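Side-chain contact in L-lysine 6-oxidase (Marinomonas mediterranea, PDB 3WEU), which oxidises the epsilon-amino group of L-lysine with a cysteine tryptophylquinone cofactor, releasing hydrogen peroxide that kills a wide spectrum of bacteria: residues Arg297-Leu300 and Pro301-Arg305. Residues are numbered along the deposited sequence; the frame is centred on the assembly and turned at random.
Sequences RDIL and PIIQR. With EDO (1,2-ethanediol), chain M.
The carbonyl O of R297 lies 3.4 Å from P301 CG: the proline nitrogen, which has no hydrogen, cannot bond to it, and the ring occupies that side instead. The R297 side chain forms a side-on salt bridge with the neighbouring D298: NE meets OD1 at 3.0 Å from above the carboxylate plane, while NH2 reaches the syn lone pair of OD2. Y429 and N294 also bond to this buried carboxylate, and R297 NH1 is held by the D427 carbonyl. Both segments belong to helix 295-308, which is widened by a pi-type turn at 297-299 and kinked at P301 and I302, whose nitrogens make no bond to the carbonyl four residues back. I299 O resumes the helical pattern, accepting I303 N at 3.3 Å and, weakly, I302 N. I299 CG2, set anti to the backbone N and thus beside the carbonyl carbon, touches I303 CD1 at 4.0 Å. Next, L300 O takes a nearly straight bond from Q304 N (2.9 Å, 166°). The leucine side chain lies obliquely across the extended glutamine, with CG 3.7 Å from Q304 CD. R305 NE bonds to O2 of an ethanediol, probably from the crystallisation liquor, at 2.8 Å, and NH2 to its O1; NH1 forms a salt bridge with D263.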
loop_
_atom_site.group_PDB
_atom_site.type_symbol
_atom_site.label_atom_id
_atom_site.label_comp_id
_atom_site.label_asym_id
_atom_site.label_seq_id
_atom_site.Cartn_x
_atom_site.Cartn_y
_atom_site.Cartn_z
ATOM N N ARG A 297 -42.636 -33.342 -5.603
ATOM C CA ARG A 297 -41.629 -33.451 -4.559
ATOM C C ARG A 297 -40.218 -33.304 -5.140
ATOM O O ARG A 297 -39.370 -32.684 -4.534
ATOM C CB ARG A 297 -41.713 -34.843 -3.888
ATOM C CG ARG A 297 -40.765 -35.138 -2.727
ATOM C CD ARG A 297 -40.869 -36.616 -2.178
ATOM N NE ARG A 297 -40.439 -37.498 -3.226
ATOM C CZ ARG A 297 -40.670 -38.803 -3.303
ATOM N NH1 ARG A 297 -41.352 -39.433 -2.351
ATOM N NH2 ARG A 297 -40.221 -39.485 -4.365
ATOM N N ASP A 298 -39.957 -33.898 -6.289
ATOM C CA ASP A 298 -38.585 -34.075 -6.754
ATOM C C ASP A 298 -38.182 -33.114 -7.864
ATOM O O ASP A 298 -37.001 -32.766 -8.012
ATOM C CB ASP A 298 -38.349 -35.490 -7.261
ATOM C CG ASP A 298 -38.626 -36.585 -6.216
ATOM O OD1 ASP A 298 -38.364 -36.389 -5.018
ATOM O OD2 ASP A 298 -39.144 -37.670 -6.669
ATOM N N ILE A 299 -39.120 -32.701 -8.684
ATOM C CA ILE A 299 -38.762 -32.003 -9.895
ATOM C C ILE A 299 -39.143 -30.535 -9.825
ATOM O O ILE A 299 -38.314 -29.620 -10.081
ATOM C CB ILE A 299 -39.448 -32.629 -11.075
ATOM C CG1 ILE A 299 -39.210 -34.156 -11.100
ATOM C CG2 ILE A 299 -39.050 -31.955 -12.394
ATOM C CD1 ILE A 299 -37.772 -34.565 -11.137
ATOM N N LEU A 300 -40.385 -30.298 -9.464
ATOM C CA LEU A 300 -40.890 -28.952 -9.334
ATOM C C LEU A 300 -40.023 -28.005 -8.518
ATOM O O LEU A 300 -39.904 -26.886 -8.913
ATOM C CB LEU A 300 -42.319 -28.936 -8.826
ATOM C CG LEU A 300 -43.017 -27.611 -8.552
ATOM C CD1 LEU A 300 -43.187 -26.877 -9.890
ATOM C CD2 LEU A 300 -44.378 -27.912 -7.871
ATOM N N PRO A 301 -39.433 -28.434 -7.422
ATOM C CA PRO A 301 -38.614 -27.466 -6.674
ATOM C C PRO A 301 -37.417 -26.999 -7.488
ATOM O O PRO A 301 -37.031 -25.854 -7.428
ATOM C CB PRO A 301 -38.163 -28.285 -5.477
ATOM C CG PRO A 301 -39.336 -29.321 -5.283
ATOM C CD PRO A 301 -39.574 -29.718 -6.705
ATOM N N ILE A 302 -36.887 -27.847 -8.326
ATOM C CA ILE A 302 -35.760 -27.451 -9.132
ATOM C C ILE A 302 -36.188 -26.356 -10.114
ATOM O O ILE A 302 -35.566 -25.292 -10.295
ATOM C CB ILE A 302 -35.158 -28.646 -9.859
ATOM C CG1 ILE A 302 -34.570 -29.580 -8.841
ATOM C CG2 ILE A 302 -34.069 -28.154 -10.822
ATOM C CD1 ILE A 302 -34.180 -30.913 -9.424
ATOM N N ILE A 303 -37.314 -26.573 -10.740
ATOM C CA ILE A 303 -37.839 -25.629 -11.677
ATOM C C ILE A 303 -38.193 -24.306 -11.011
ATOM O O ILE A 303 -37.889 -23.246 -11.543
ATOM C CB ILE A 303 -39.113 -26.221 -12.319
ATOM C CG1 ILE A 303 -38.797 -27.515 -13.088
ATOM C CG2 ILE A 303 -39.735 -25.218 -13.208
ATOM C CD1 ILE A 303 -40.048 -28.275 -13.533
ATOM N N GLN A 304 -38.813 -24.370 -9.833
ATOM C CA GLN A 304 -39.161 -23.150 -9.100
ATOM C C GLN A 304 -37.870 -22.409 -8.693
ATOM O O GLN A 304 -37.823 -21.206 -8.757
ATOM C CB GLN A 304 -39.970 -23.437 -7.802
ATOM C CG GLN A 304 -41.329 -24.048 -8.076
ATOM C CD GLN A 304 -42.070 -24.484 -6.812
ATOM O OE1 GLN A 304 -41.520 -25.074 -5.829
ATOM N NE2 GLN A 304 -43.322 -24.277 -6.867
ATOM N N ARG A 305 -36.835 -23.127 -8.243
ATOM C CA ARG A 305 -35.609 -22.443 -7.788
ATOM C C ARG A 305 -34.998 -21.710 -8.982
ATOM O O ARG A 305 -34.676 -20.540 -8.875
ATOM C CB ARG A 305 -34.673 -23.460 -7.162
ATOM C CG ARG A 305 -35.177 -23.959 -5.848
ATOM C CD ARG A 305 -34.554 -25.270 -5.500
ATOM N NE ARG A 305 -35.148 -25.819 -4.299
ATOM C CZ ARG A 305 -34.541 -26.778 -3.599
ATOM N NH1 ARG A 305 -33.358 -27.244 -4.005
ATOM N NH2 ARG A 305 -35.082 -27.250 -2.471
HETATM C C1 EDO M . -38.869 -26.253 -2.261
HETATM O O1 EDO M . -37.813 -26.866 -1.505
HETATM C C2 EDO M . -38.553 -24.802 -2.351
HETATM O O2 EDO M . -37.607 -24.776 -3.385
#